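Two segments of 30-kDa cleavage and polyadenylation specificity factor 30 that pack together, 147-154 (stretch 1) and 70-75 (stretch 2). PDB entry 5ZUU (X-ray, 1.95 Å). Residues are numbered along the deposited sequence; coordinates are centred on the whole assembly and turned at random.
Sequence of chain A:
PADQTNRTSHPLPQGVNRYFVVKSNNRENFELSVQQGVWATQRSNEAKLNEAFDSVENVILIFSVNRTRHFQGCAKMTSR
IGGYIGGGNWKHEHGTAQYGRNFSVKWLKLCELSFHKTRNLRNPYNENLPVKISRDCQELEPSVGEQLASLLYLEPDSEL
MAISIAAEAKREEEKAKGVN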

# COMPACT_ATOMS: atom_id res chain seq x y z
N GLN A 147 0.96 8.79 11.42
CA GLN A 147 1.47 8.00 12.51
C GLN A 147 1.66 6.56 12.20
O GLN A 147 2.69 6.00 12.58
CB GLN A 147 0.61 8.13 13.79
CG GLN A 147 0.58 9.55 14.34
CD GLN A 147 1.98 10.10 14.63
OE1 GLN A 147 2.82 9.38 15.17
NE2 GLN A 147 2.26 11.34 14.24
N LEU A 148 0.67 5.93 11.54
CA LEU A 148 0.77 4.55 11.19
C LEU A 148 1.87 4.32 10.16
O LEU A 148 2.64 3.40 10.31
CB LEU A 148 -0.54 4.03 10.68
CG LEU A 148 -0.60 2.55 10.27
CD1 LEU A 148 -0.18 1.69 11.43
CD2 LEU A 148 -2.01 2.17 9.82
N ALA A 149 1.95 5.14 9.14
CA ALA A 149 3.07 5.02 8.18
C ALA A 149 4.42 5.23 8.91
O ALA A 149 5.38 4.51 8.69
CB ALA A 149 2.95 6.05 7.07
N SER A 150 4.50 6.20 9.81
CA SER A 150 5.76 6.38 10.51
C SER A 150 6.22 5.10 11.26
O SER A 150 7.42 4.83 11.30
CB SER A 150 5.72 7.64 11.39
OG SER A 150 5.25 7.23 12.63
N LEU A 151 5.29 4.28 11.78
CA LEU A 151 5.66 3.03 12.43
C LEU A 151 6.27 2.01 11.45
O LEU A 151 7.14 1.19 11.82
CB LEU A 151 4.46 2.36 13.13
CG LEU A 151 3.88 3.17 14.28
CD1 LEU A 151 2.57 2.58 14.78
CD2 LEU A 151 4.87 3.32 15.44
N LEU A 152 5.75 2.02 10.23
CA LEU A 152 6.27 1.18 9.18
C LEU A 152 7.78 1.49 8.96
O LEU A 152 8.58 0.56 8.82
CB LEU A 152 5.54 1.40 7.86
CG LEU A 152 4.06 1.01 7.71
CD1 LEU A 152 3.56 1.55 6.36
CD2 LEU A 152 3.93 -0.50 7.81
N TYR A 153 8.12 2.76 8.86
CA TYR A 153 9.52 3.19 8.67
C TYR A 153 10.45 2.89 9.89
O TYR A 153 11.67 2.95 9.74
CB TYR A 153 9.56 4.65 8.32
CG TYR A 153 9.20 4.83 6.88
CD1 TYR A 153 10.18 4.73 5.87
CD2 TYR A 153 7.88 5.03 6.50
CE1 TYR A 153 9.83 4.87 4.54
CE2 TYR A 153 7.52 5.17 5.19
CZ TYR A 153 8.49 5.07 4.19
OH TYR A 153 8.10 5.29 2.89
N LEU A 154 9.91 2.55 11.07
CA LEU A 154 10.73 2.04 12.15
C LEU A 154 11.11 0.60 11.97
O LEU A 154 12.09 0.17 12.58
CB LEU A 154 10.05 2.23 13.51
CG LEU A 154 9.66 3.64 13.83
CD1 LEU A 154 8.89 3.62 15.13
CD2 LEU A 154 10.83 4.58 13.92
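Stretch 2 (70-75) HFQGCA

The centre of the contact is Leu-152, which has the largest area covered by the other stretch, 80 Å². Its CA-to-CB bond points toward the strand, and with chi1 in m (-66°) and chi2 in t (171°) its CD1 methyl meets Cys-74 and its CD2 methyl meets Phe-71, and both lie near Gly-73. Leu-152 CD1 lies 3.6 Å from Cys-74 CB and 3.8 Å from the backbone carbon Gly-73 C, while Leu-152 CD2 lies 4.0 Å from Phe-71 CB. The leucine therefore bridges two side chains that project toward the helix, Phe-71 and Cys-74, and covers the backbone of Gly-73.

The nearest CA pair across the two stretches is at Gly-73, whose CA lies 6.4 Å from Leu-152 CA. Gly-73 has no side chain, and a CB there would point away from the helix, with nothing of the helix within 5.5 Å. Its phi/psi of 149/-171 would jam such an atom against the carbonyl O of Gln-72, so the backbone itself calls for glycine, independently of the helix. Gln-72, with phi/psi of -110/-4, departs from the extended angles of Phe-71 and Cys-74; its CA-to-CB bond points away from the helix. These two residues of unusual conformation stand between Phe-71 and Cys-74, both of which point toward the helix although three positions apart.

One helical turn before Leu-152, Leu-148 also points toward the strand, with chi1 in t (-180°) and chi2 in p (57°). Its CD2 methyl sits over one face of the Phe-71 ring, 4.3 Å from the centroid and 24° off the ring normal, a CH-pi contact; the closest pair is Leu-148 CD2 to Phe-71 CZ at 3.9 Å. Phe-71, with chi1 in m (-64°), thus meets Leu-148 through its ring and Leu-152 through its CB.

The strand 70-75 and the helix 147-154 are at least 77 residues apart in sequence wherever they touch. Their axes come within 8.6 Å of each other, and their N-to-C directions make an angle of 110° (signed crossing angle -110°), so the strand runs across the helix rather than along it. The two stretches together bury 289 Å².

Toward the other end, the CA-to-CB bond of Tyr-153 points sideways relative to the strand, but the end of the side chain comes nearer. Tyr-153 CE2 is 4.0 Å from Cys-74 SG, and the sulfur lies 5.2 Å from the ring centroid, 63° off the normal, an oblique sulfur-aromatic approach. The phenol oxygen, Tyr-153 OH, is hydrogen-bonded elsewhere in the structure. No hydrogen bond joins the two stretches; the side-chain pairs that meet across them are apolar, with that one sulfur-aromatic approach. Beyond the contact, on the helix, Ser-150 OG donates to Gln-147 O at 2.8 Å, tying its hydroxyl back to the preceding turn, out of reach of the strand.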

# COMPACT_ATOMS: atom_id res chain seq x y z
N HIS A 70 -0.46 -8.36 10.87
CA HIS A 70 0.61 -7.41 10.55
C HIS A 70 0.17 -6.47 9.37
O HIS A 70 -0.70 -6.86 8.52
CB HIS A 70 1.91 -8.15 10.11
CG HIS A 70 2.67 -8.81 11.22
ND1 HIS A 70 2.27 -10.01 11.78
CD2 HIS A 70 3.83 -8.47 11.83
CE1 HIS A 70 3.14 -10.37 12.71
NE2 HIS A 70 4.09 -9.44 12.76
N PHE A 71 0.80 -5.29 9.31
CA PHE A 71 0.92 -4.50 8.10
C PHE A 71 2.21 -4.88 7.44
O PHE A 71 3.18 -5.07 8.14
CB PHE A 71 0.89 -3.01 8.40
CG PHE A 71 -0.41 -2.52 9.01
CD1 PHE A 71 -1.53 -2.25 8.20
CD2 PHE A 71 -0.54 -2.37 10.40
CE1 PHE A 71 -2.73 -1.83 8.78
CE2 PHE A 71 -1.75 -1.94 11.00
CZ PHE A 71 -2.83 -1.67 10.18
N GLN A 72 2.23 -4.91 6.09
CA GLN A 72 3.39 -5.30 5.31
C GLN A 72 4.07 -4.16 4.56
O GLN A 72 5.12 -4.34 3.88
CB GLN A 72 2.99 -6.36 4.30
CG GLN A 72 2.82 -7.75 4.82
CD GLN A 72 1.50 -8.00 5.55
OE1 GLN A 72 0.48 -7.45 5.19
NE2 GLN A 72 1.54 -8.80 6.57
N GLY A 73 3.53 -2.95 4.60
CA GLY A 73 4.20 -1.83 3.90
C GLY A 73 3.24 -0.80 3.39
O GLY A 73 2.02 -0.86 3.72
N CYS A 74 3.78 0.12 2.61
CA CYS A 74 3.04 1.20 2.03
C CYS A 74 3.57 1.51 0.63
O CYS A 74 4.74 1.29 0.33
CB CYS A 74 3.00 2.43 2.95
SG CYS A 74 4.52 3.34 3.20
N ALA A 75 2.62 1.89 -0.23
CA ALA A 75 2.83 2.24 -1.65
C ALA A 75 2.13 3.52 -1.95
O ALA A 75 1.20 3.89 -1.27
CB ALA A 75 2.31 1.11 -2.55